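ATP phosphoribosyltransferase regulatory subunit (Lactococcus lactis, PDB 1Z7M) is required for the first step of histidine biosynthesis and may allow feedback regulation of ATP phosphoribosyltransferase activity by histidine. Local coordinates at residues R239-V244 and S254-L259; F123-R128 and S137-Q142; L105-S110 and S312-E317. All coordinates share one frame; numbering follows the deposited sequence.

Contact 1: residues R239-V244 and S254-L259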
loop_
_atom_site.group_PDB
_atom_site.type_symbol
_atom_site.label_atom_id
_atom_site.label_comp_id
_atom_site.label_asym_id
_atom_site.label_seq_id
_atom_site.Cartn_x
_atom_site.Cartn_y
_atom_site.Cartn_z
ATOM N N ARG B 239 -52.756 -16.940 12.011
ATOM C CA ARG B 239 -52.354 -16.692 13.382
ATOM C C ARG B 239 -51.746 -15.294 13.520
ATOM O O ARG B 239 -52.157 -14.512 14.378
ATOM C CB ARG B 239 -51.354 -17.751 13.836
ATOM C CG ARG B 239 -51.138 -17.733 15.323
ATOM C CD ARG B 239 -50.185 -18.812 15.749
ATOM N NE ARG B 239 -50.621 -20.131 15.312
ATOM C CZ ARG B 239 -50.068 -21.270 15.721
ATOM N NH1 ARG B 239 -49.055 -21.251 16.588
ATOM N NH2 ARG B 239 -50.531 -22.431 15.266
ATOM N N LEU B 240 -50.780 -14.976 12.664
ATOM C CA LEU B 240 -50.134 -13.667 12.700
ATOM C C LEU B 240 -51.117 -12.524 12.551
ATOM O O LEU B 240 -51.099 -11.583 13.340
ATOM C CB LEU B 240 -49.074 -13.552 11.607
ATOM C CG LEU B 240 -47.854 -14.449 11.804
ATOM C CD1 LEU B 240 -46.812 -14.086 10.785
ATOM C CD2 LEU B 240 -47.285 -14.278 13.199
ATOM N N GLU B 241 -51.971 -12.596 11.539
ATOM C CA GLU B 241 -52.944 -11.540 11.312
ATOM C C GLU B 241 -53.780 -11.239 12.549
ATOM O O GLU B 241 -54.201 -10.092 12.761
ATOM C CB GLU B 241 -53.856 -11.900 10.147
ATOM C CG GLU B 241 -54.933 -10.869 9.903
ATOM C CD GLU B 241 -55.394 -10.842 8.460
ATOM O OE1 GLU B 241 -55.538 -11.932 7.855
ATOM O OE2 GLU B 241 -55.620 -9.729 7.935
ATOM N N ASN B 242 -54.024 -12.263 13.362
ATOM C CA ASN B 242 -54.793 -12.083 14.590
ATOM C C ASN B 242 -54.003 -11.216 15.542
ATOM O O ASN B 242 -54.363 -10.068 15.813
ATOM C CB ASN B 242 -55.060 -13.427 15.263
ATOM C CG ASN B 242 -56.192 -14.185 14.612
ATOM O OD1 ASN B 242 -56.135 -14.513 13.424
ATOM N ND2 ASN B 242 -57.240 -14.462 15.385
ATOM N N LEU B 243 -52.917 -11.797 16.041
ATOM C CA LEU B 243 -52.012 -11.151 16.977
ATOM C C LEU B 243 -51.739 -9.699 16.633
ATOM O O LEU B 243 -51.651 -8.847 17.527
ATOM C CB LEU B 243 -50.708 -11.924 17.006
ATOM C CG LEU B 243 -50.928 -13.382 17.373
ATOM C CD1 LEU B 243 -49.785 -14.209 16.847
ATOM C CD2 LEU B 243 -51.075 -13.520 18.873
ATOM N N VAL B 244 -51.602 -9.421 15.345
ATOM C CA VAL B 244 -51.336 -8.069 14.907
ATOM C C VAL B 244 -52.519 -7.153 15.189
ATOM O O VAL B 244 -52.362 -6.137 15.864
ATOM C CB VAL B 244 -50.989 -8.026 13.401
ATOM C CG1 VAL B 244 -50.670 -6.595 12.969
ATOM C CG2 VAL B 244 -49.805 -8.917 13.126
ATOM N N SER B 254 -51.170 -1.847 9.656
ATOM C CA SER B 254 -50.932 -1.259 8.341
ATOM C C SER B 254 -49.800 -1.964 7.581
ATOM O O SER B 254 -49.970 -2.369 6.432
ATOM C CB SER B 254 -50.592 0.227 8.502
ATOM O OG SER B 254 -49.902 0.732 7.371
ATOM N N SER B 255 -48.649 -2.099 8.241
ATOM C CA SER B 255 -47.470 -2.734 7.659
ATOM C C SER B 255 -47.665 -4.203 7.353
ATOM O O SER B 255 -47.125 -4.702 6.363
ATOM C CB SER B 255 -46.262 -2.573 8.584
ATOM O OG SER B 255 -45.871 -1.213 8.659
ATOM N N PHE B 256 -48.425 -4.894 8.206
ATOM C CA PHE B 256 -48.703 -6.317 8.019
ATOM C C PHE B 256 -49.674 -6.545 6.870
ATOM O O PHE B 256 -49.638 -7.583 6.211
ATOM C CB PHE B 256 -49.314 -6.930 9.260
ATOM C CG PHE B 256 -49.791 -8.324 9.041
ATOM C CD1 PHE B 256 -48.928 -9.403 9.197
ATOM C CD2 PHE B 256 -51.092 -8.563 8.613
ATOM C CE1 PHE B 256 -49.353 -10.697 8.928
ATOM C CE2 PHE B 256 -51.523 -9.849 8.343
ATOM C CZ PHE B 256 -50.652 -10.919 8.501
ATOM N N ASP B 257 -50.576 -5.587 6.666
ATOM C CA ASP B 257 -51.541 -5.664 5.575
ATOM C C ASP B 257 -50.810 -5.590 4.244
ATOM O O ASP B 257 -51.122 -6.337 3.323
ATOM C CB ASP B 257 -52.547 -4.514 5.645
ATOM C CG ASP B 257 -53.754 -4.841 6.512
ATOM O OD1 ASP B 257 -54.030 -6.051 6.742
ATOM O OD2 ASP B 257 -54.434 -3.880 6.942
ATOM N N GLN B 258 -49.847 -4.674 4.143
ATOM C CA GLN B 258 -49.063 -4.516 2.923
ATOM C C GLN B 258 -48.373 -5.834 2.552
ATOM O O GLN B 258 -48.409 -6.263 1.398
ATOM C CB GLN B 258 -48.021 -3.413 3.105
ATOM C CG GLN B 258 -47.242 -3.114 1.841
ATOM C CD GLN B 258 -48.090 -2.495 0.751
ATOM O OE1 GLN B 258 -48.465 -1.332 0.834
ATOM N NE2 GLN B 258 -48.400 -3.273 -0.277
ATOM N N LEU B 259 -47.745 -6.474 3.531
ATOM C CA LEU B 259 -47.073 -7.745 3.284
ATOM C C LEU B 259 -48.105 -8.767 2.825
ATOM O O LEU B 259 -47.869 -9.527 1.894
ATOM C CB LEU B 259 -46.384 -8.253 4.558
ATOM C CG LEU B 259 -45.318 -7.338 5.161
ATOM C CD1 LEU B 259 -44.866 -7.887 6.491
ATOM C CD2 LEU B 259 -44.156 -7.199 4.202
#
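Leu240 is the first residue of 239-244 to touch the aromatic ring of Phe256, which bridges most of the distance between two antiparallel helices whose segment axes approach to 10.5 Å at an angle of 160°. The Leu240 CB lies 3.9 Å from Phe256 CE1, and both side chains also pack on Leu276 of a nearby loop. One residue on, Glu241 sets its CB 3.6 Å from Phe256 CE2, its backbone passing beside the tip of the ring; its side chain runs across the aromatic one at about a right angle. Glu241 CG stands anti to the backbone N (chi1 177°), and the extended chain beyond it carries the carboxylate alongside Phe256 CE2, with OE2 4.2 Å from OD1 of Asp257. Val244 completes the set a turn later: its CG1 is 4.0 Å from Phe256 CB, while its CG2 comes obliquely toward CG and CD1 of the ring. The pairing of the helices 237-246 and 250-267, successive in the chain, thus depends here on apolar packing around a single phenylalanine. The two like-charged carboxylates at its margin probably repel each other, an effect that the weak, long ion pair of Glu241 with Lys260 may partly offset.

Contact 2: residues F123-R128 and S137-Q142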
loop_
_atom_site.group_PDB
_atom_site.type_symbol
_atom_site.label_atom_id
_atom_site.label_comp_id
_atom_site.label_asym_id
_atom_site.label_seq_id
_atom_site.Cartn_x
_atom_site.Cartn_y
_atom_site.Cartn_z
ATOM N N PHE B 123 -23.252 -8.386 -13.008
ATOM C CA PHE B 123 -22.765 -9.758 -12.955
ATOM C C PHE B 123 -21.279 -9.693 -12.672
ATOM O O PHE B 123 -20.479 -9.436 -13.568
ATOM C CB PHE B 123 -22.980 -10.470 -14.293
ATOM C CG PHE B 123 -24.404 -10.468 -14.765
ATOM C CD1 PHE B 123 -25.014 -9.283 -15.189
ATOM C CD2 PHE B 123 -25.138 -11.648 -14.785
ATOM C CE1 PHE B 123 -26.326 -9.278 -15.621
ATOM C CE2 PHE B 123 -26.451 -11.650 -15.219
ATOM C CZ PHE B 123 -27.047 -10.462 -15.639
ATOM N N GLY B 124 -20.904 -9.925 -11.424
ATOM C CA GLY B 124 -19.499 -9.857 -11.085
ATOM C C GLY B 124 -19.273 -10.201 -9.639
ATOM O O GLY B 124 -20.181 -10.692 -8.964
ATOM N N LYS B 125 -18.073 -9.936 -9.144
ATOM C CA LYS B 125 -17.791 -10.266 -7.765
ATOM C C LYS B 125 -17.265 -9.143 -6.894
ATOM O O LYS B 125 -16.656 -8.197 -7.380
ATOM C CB LYS B 125 -16.837 -11.451 -7.714
ATOM C CG LYS B 125 -15.592 -11.247 -8.503
ATOM C CD LYS B 125 -14.609 -12.396 -8.317
ATOM C CE LYS B 125 -15.095 -13.685 -8.944
ATOM N NZ LYS B 125 -14.003 -14.701 -8.937
ATOM N N ILE B 126 -17.560 -9.267 -5.598
ATOM C CA ILE B 126 -17.131 -8.327 -4.569
ATOM C C ILE B 126 -16.080 -9.079 -3.773
ATOM O O ILE B 126 -16.048 -10.304 -3.809
ATOM C CB ILE B 126 -18.278 -7.936 -3.609
ATOM C CG1 ILE B 126 -18.895 -9.182 -2.989
ATOM C CG2 ILE B 126 -19.313 -7.136 -4.340
ATOM C CD1 ILE B 126 -19.812 -8.854 -1.843
ATOM N N PHE B 127 -15.231 -8.349 -3.059
ATOM C CA PHE B 127 -14.166 -8.968 -2.284
ATOM C C PHE B 127 -14.180 -8.567 -0.824
ATOM O O PHE B 127 -13.936 -7.404 -0.495
ATOM C CB PHE B 127 -12.816 -8.593 -2.885
ATOM C CG PHE B 127 -12.750 -8.761 -4.374
ATOM C CD1 PHE B 127 -13.187 -7.749 -5.220
ATOM C CD2 PHE B 127 -12.293 -9.954 -4.935
ATOM C CE1 PHE B 127 -13.170 -7.926 -6.603
ATOM C CE2 PHE B 127 -12.276 -10.138 -6.315
ATOM C CZ PHE B 127 -12.715 -9.123 -7.145
ATOM N N ARG B 128 -14.457 -9.533 0.047
ATOM C CA ARG B 128 -14.493 -9.302 1.494
ATOM C C ARG B 128 -13.497 -10.280 2.100
ATOM O O ARG B 128 -13.232 -11.323 1.514
ATOM C CB ARG B 128 -15.894 -9.590 2.052
ATOM C CG ARG B 128 -17.036 -8.828 1.370
ATOM C CD ARG B 128 -18.411 -9.511 1.579
ATOM N NE ARG B 128 -19.306 -8.785 2.488
ATOM C CZ ARG B 128 -19.841 -7.580 2.257
ATOM N NH1 ARG B 128 -19.592 -6.917 1.132
ATOM N NH2 ARG B 128 -20.634 -7.029 3.167
ATOM N N SER B 137 -15.602 -18.088 1.507
ATOM C CA SER B 137 -15.072 -17.516 0.283
ATOM C C SER B 137 -14.786 -16.039 0.501
ATOM O O SER B 137 -15.548 -15.349 1.175
ATOM C CB SER B 137 -16.078 -17.675 -0.858
ATOM O OG SER B 137 -16.479 -19.025 -0.992
ATOM N N THR B 138 -13.678 -15.556 -0.050
ATOM C CA THR B 138 -13.350 -14.142 0.065
ATOM C C THR B 138 -13.763 -13.520 -1.283
ATOM O O THR B 138 -14.056 -12.325 -1.378
ATOM C CB THR B 138 -11.831 -13.944 0.387
ATOM O OG1 THR B 138 -11.160 -13.355 -0.732
ATOM C CG2 THR B 138 -11.184 -15.293 0.753
ATOM N N GLU B 139 -13.812 -14.367 -2.312
ATOM C CA GLU B 139 -14.235 -13.960 -3.651
ATOM C C GLU B 139 -15.712 -14.375 -3.787
ATOM O O GLU B 139 -16.051 -15.562 -3.807
ATOM C CB GLU B 139 -13.376 -14.647 -4.707
ATOM C CG GLU B 139 -12.649 -13.698 -5.631
ATOM C CD GLU B 139 -11.449 -14.359 -6.289
ATOM O OE1 GLU B 139 -10.495 -14.709 -5.557
ATOM O OE2 GLU B 139 -11.460 -14.534 -7.530
ATOM N N ASN B 140 -16.581 -13.375 -3.871
ATOM C CA ASN B 140 -18.016 -13.572 -3.932
ATOM C C ASN B 140 -18.643 -13.056 -5.190
ATOM O O ASN B 140 -18.673 -11.846 -5.420
ATOM C CB ASN B 140 -18.661 -12.856 -2.761
ATOM C CG ASN B 140 -18.122 -13.316 -1.444
ATOM O OD1 ASN B 140 -17.845 -12.512 -0.566
ATOM N ND2 ASN B 140 -17.978 -14.619 -1.290
ATOM N N TYR B 141 -19.183 -13.981 -5.977
ATOM C CA TYR B 141 -19.839 -13.666 -7.237
ATOM C C TYR B 141 -21.313 -13.403 -6.977
ATOM O O TYR B 141 -22.012 -14.232 -6.402
ATOM C CB TYR B 141 -19.720 -14.841 -8.195
ATOM C CG TYR B 141 -19.844 -14.444 -9.643
ATOM C CD1 TYR B 141 -18.713 -14.196 -10.409
ATOM C CD2 TYR B 141 -21.096 -14.321 -10.258
ATOM C CE1 TYR B 141 -18.818 -13.846 -11.751
ATOM C CE2 TYR B 141 -21.208 -13.962 -11.607
ATOM C CZ TYR B 141 -20.066 -13.729 -12.341
ATOM O OH TYR B 141 -20.150 -13.368 -13.658
ATOM N N GLN B 142 -21.793 -12.252 -7.403
ATOM C CA GLN B 142 -23.180 -11.959 -7.192
ATOM C C GLN B 142 -23.792 -11.538 -8.508
ATOM O O GLN B 142 -23.069 -11.189 -9.451
ATOM C CB GLN B 142 -23.326 -10.823 -6.202
ATOM C CG GLN B 142 -22.419 -10.931 -5.029
ATOM C CD GLN B 142 -22.596 -9.781 -4.063
ATOM O OE1 GLN B 142 -22.660 -8.625 -4.462
ATOM N NE2 GLN B 142 -22.680 -10.098 -2.780
#
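Tyr141 lays one face of its ring over the backbone of Gly124, in a CH-pi contact that places Gly124 CA 4.2 Å from the ring centroid and 18° off the normal. Gly124 O sits over the face too, offset toward the rim, while Lys125 comes to the ring edge, its CE 3.9 Å from Tyr141 CD1. The hydroxyl is hydrogen-bonded to Glu43 and Arg40 of helix 33-52. An alanine in place of Tyr141 would probably open a gap over Gly124 and leave Glu43 and Arg40 without the hydroxyl they share. The strands form an antiparallel hairpin, consistent with the strand-loop-strand of motif 2 in class II aminoacyl-tRNA synthetases. Gly124 with Gln142 and Ile126 with Asn140 are hydrogen-bonded pairs, Gln142 N lying 2.7 Å from Gly124 O; past them Arg128 N bonds Thr138 O at 3.2 Å. Beside Tyr141, the Lys125 chain bends at chi3 (69°) and NZ makes a salt bridge to Glu139 OE2 at 2.9 Å, meeting it on the anti side. Ser62 of the second subunit bonds the same oxygen. Glu139 CG rests 3.6 Å from Phe127 CE2, the two side chains lying side by side. On the opposite side of the sheet from Lys125 and Glu139, Ile126 crosses Gln142 at about a right angle, its CD1 against the amide.

Contact 3: residues L105-S110 and S312-E317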
loop_
_atom_site.group_PDB
_atom_site.type_symbol
_atom_site.label_atom_id
_atom_site.label_comp_id
_atom_site.label_asym_id
_atom_site.label_seq_id
_atom_site.Cartn_x
_atom_site.Cartn_y
_atom_site.Cartn_z
ATOM N N LEU B 105 -23.838 1.645 -8.255
ATOM C CA LEU B 105 -24.953 1.752 -9.172
ATOM C C LEU B 105 -25.841 2.914 -8.732
ATOM O O LEU B 105 -26.489 3.574 -9.553
ATOM C CB LEU B 105 -25.768 0.458 -9.196
ATOM C CG LEU B 105 -25.077 -0.850 -9.579
ATOM C CD1 LEU B 105 -26.106 -1.845 -10.055
ATOM C CD2 LEU B 105 -24.081 -0.614 -10.677
ATOM N N VAL B 106 -25.887 3.164 -7.430
ATOM C CA VAL B 106 -26.697 4.253 -6.928
ATOM C C VAL B 106 -26.034 5.564 -7.303
ATOM O O VAL B 106 -26.711 6.551 -7.562
ATOM C CB VAL B 106 -26.867 4.176 -5.413
ATOM C CG1 VAL B 106 -27.462 5.459 -4.897
ATOM C CG2 VAL B 106 -27.772 3.029 -5.066
ATOM N N ARG B 107 -24.706 5.576 -7.338
ATOM C CA ARG B 107 -23.974 6.782 -7.714
ATOM C C ARG B 107 -24.223 7.075 -9.195
ATOM O O ARG B 107 -24.470 8.218 -9.584
ATOM C CB ARG B 107 -22.476 6.593 -7.470
ATOM C CG ARG B 107 -21.616 7.785 -7.872
ATOM C CD ARG B 107 -20.145 7.496 -7.625
ATOM N NE ARG B 107 -19.704 6.307 -8.350
ATOM C CZ ARG B 107 -18.686 5.540 -7.979
ATOM N NH1 ARG B 107 -18.000 5.838 -6.885
ATOM N NH2 ARG B 107 -18.355 4.473 -8.697
ATOM N N LEU B 108 -24.157 6.032 -10.017
ATOM C CA LEU B 108 -24.382 6.174 -11.449
ATOM C C LEU B 108 -25.725 6.870 -11.683
ATOM O O LEU B 108 -25.855 7.747 -12.542
ATOM C CB LEU B 108 -24.387 4.795 -12.123
ATOM C CG LEU B 108 -24.771 4.769 -13.604
ATOM C CD1 LEU B 108 -23.819 5.644 -14.371
ATOM C CD2 LEU B 108 -24.740 3.363 -14.146
ATOM N N TYR B 109 -26.721 6.480 -10.901
ATOM C CA TYR B 109 -28.040 7.051 -11.035
ATOM C C TYR B 109 -28.061 8.545 -10.722
ATOM O O TYR B 109 -28.911 9.283 -11.223
ATOM C CB TYR B 109 -29.009 6.308 -10.132
ATOM C CG TYR B 109 -30.393 6.857 -10.237
ATOM C CD1 TYR B 109 -31.094 6.795 -11.436
ATOM C CD2 TYR B 109 -30.987 7.494 -9.154
ATOM C CE1 TYR B 109 -32.363 7.361 -11.559
ATOM C CE2 TYR B 109 -32.256 8.067 -9.257
ATOM C CZ TYR B 109 -32.938 7.997 -10.462
ATOM O OH TYR B 109 -34.192 8.554 -10.558
ATOM N N SER B 110 -27.120 8.986 -9.892
ATOM C CA SER B 110 -27.013 10.395 -9.509
ATOM C C SER B 110 -26.557 11.212 -10.694
ATOM O O SER B 110 -27.028 12.325 -10.903
ATOM C CB SER B 110 -25.998 10.581 -8.385
ATOM O OG SER B 110 -26.368 9.851 -7.233
ATOM N N SER B 312 -30.221 9.393 -1.114
ATOM C CA SER B 312 -30.080 10.717 -0.509
ATOM C C SER B 312 -28.638 11.153 -0.313
ATOM O O SER B 312 -28.356 12.345 -0.332
ATOM C CB SER B 312 -30.785 10.769 0.848
ATOM O OG SER B 312 -29.995 10.131 1.842
ATOM N N ASN B 313 -27.733 10.198 -0.098
ATOM C CA ASN B 313 -26.313 10.518 0.093
ATOM C C ASN B 313 -25.710 11.194 -1.137
ATOM O O ASN B 313 -24.555 11.621 -1.122
ATOM C CB ASN B 313 -25.516 9.257 0.444
ATOM C CG ASN B 313 -25.651 8.879 1.901
ATOM O OD1 ASN B 313 -25.296 9.656 2.787
ATOM N ND2 ASN B 313 -26.165 7.687 2.162
ATOM N N PHE B 314 -26.502 11.276 -2.203
ATOM C CA PHE B 314 -26.080 11.929 -3.434
ATOM C C PHE B 314 -27.181 12.931 -3.816
ATOM O O PHE B 314 -27.228 14.044 -3.280
ATOM C CB PHE B 314 -25.875 10.903 -4.556
ATOM C CG PHE B 314 -24.959 9.765 -4.187
ATOM C CD1 PHE B 314 -25.456 8.633 -3.539
ATOM C CD2 PHE B 314 -23.599 9.823 -4.488
ATOM C CE1 PHE B 314 -24.614 7.574 -3.199
ATOM C CE2 PHE B 314 -22.746 8.773 -4.154
ATOM C CZ PHE B 314 -23.254 7.644 -3.506
ATOM N N GLN B 315 -28.074 12.533 -4.724
ATOM C CA GLN B 315 -29.158 13.418 -5.139
ATOM C C GLN B 315 -30.243 13.392 -4.086
ATOM O O GLN B 315 -29.992 13.053 -2.932
ATOM C CB GLN B 315 -29.743 13.014 -6.508
ATOM C CG GLN B 315 -30.677 11.813 -6.508
ATOM C CD GLN B 315 -31.521 11.708 -7.780
ATOM O OE1 GLN B 315 -31.025 11.897 -8.894
ATOM N NE2 GLN B 315 -32.799 11.388 -7.615
ATOM N N GLU B 316 -31.452 13.736 -4.498
ATOM C CA GLU B 316 -32.576 13.792 -3.584
ATOM C C GLU B 316 -33.295 12.461 -3.404
ATOM O O GLU B 316 -32.849 11.415 -3.880
ATOM C CB GLU B 316 -33.559 14.864 -4.068
ATOM C CG GLU B 316 -32.926 16.260 -4.214
ATOM C CD GLU B 316 -32.674 16.947 -2.869
ATOM O OE1 GLU B 316 -33.666 17.250 -2.173
ATOM O OE2 GLU B 316 -31.497 17.188 -2.505
ATOM N N GLU B 317 -34.416 12.533 -2.695
ATOM C CA GLU B 317 -35.262 11.386 -2.400
ATOM C C GLU B 317 -35.869 10.756 -3.664
ATOM O O GLU B 317 -36.393 11.457 -4.535
ATOM C CB GLU B 317 -36.397 11.828 -1.466
ATOM C CG GLU B 317 -35.949 12.372 -0.111
ATOM C CD GLU B 317 -37.114 12.913 0.738
ATOM O OE1 GLU B 317 -38.179 12.255 0.800
ATOM O OE2 GLU B 317 -36.959 13.989 1.362
#
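Phe314 lies against one side of the helix 102-111, its ring set over the backbone of Arg107 and bordered by Val106 and Ser110. This is the tightly packed half of the contact. Arg107 CA stands over one face of the ring, 4.2 Å above its plane and offset toward the rim, and Arg107 CB is 4.0 Å from Phe314 CE2. Val106 brings CG1 to 3.9 Å from Phe314 CE1, the two side chains crossing at about a right angle. Near the base of the ring, Ser110 CB is 3.8 Å from Phe314 CB; the Ser110 hydroxyl also has a weak hydrogen bond back to Val106 O in its own helix. The end of the Arg107 chain leads away from the loop, where the guanidinium forms a salt bridge with Glu64; its plane is 82° from that of the Phe314 ring.

The other half is looser and partly open to solvent. Gln315 extends its chain beyond CG toward Tyr109, and its NE2 comes within 3.7 Å of Tyr109 CE2. The approach is oblique, with amide and ring planes 43° apart, and joins the amide to the ring by packing alone. Tyr109 has another neighbour in Phe148 of strand 139-148, whereas Glu316 and Glu317, next along the loop, are exposed.

The contact thus joins helix 102-111 to a loop some 200 residues further on, which follows helix 308-312 and leads into strand 320-326 and helix 327-338, a strand-helix succession consistent with motif 3 of the class II synthetase fold.

The three contacts illustrate how chemistry follows place in one fold. Contact 2, within the central mixed sheet, is buried and polar in its backbone, combining strand hydrogen bonds with an interchain-supported salt bridge. Contact 1 is also buried, yet it lies on the opposite side of the chain's centre, about 37 Å away between centres, in a helical region where one aromatic ring does most of the joining. Contact 3 is only partly buried and relies on an aromatic ring against a helix, with looser polar packing beside it. Contacts 2 and 3 both touch the second subunit, and helix 102-111 directly precedes strand 118-127; contact 1 meets no other chain of the assembly.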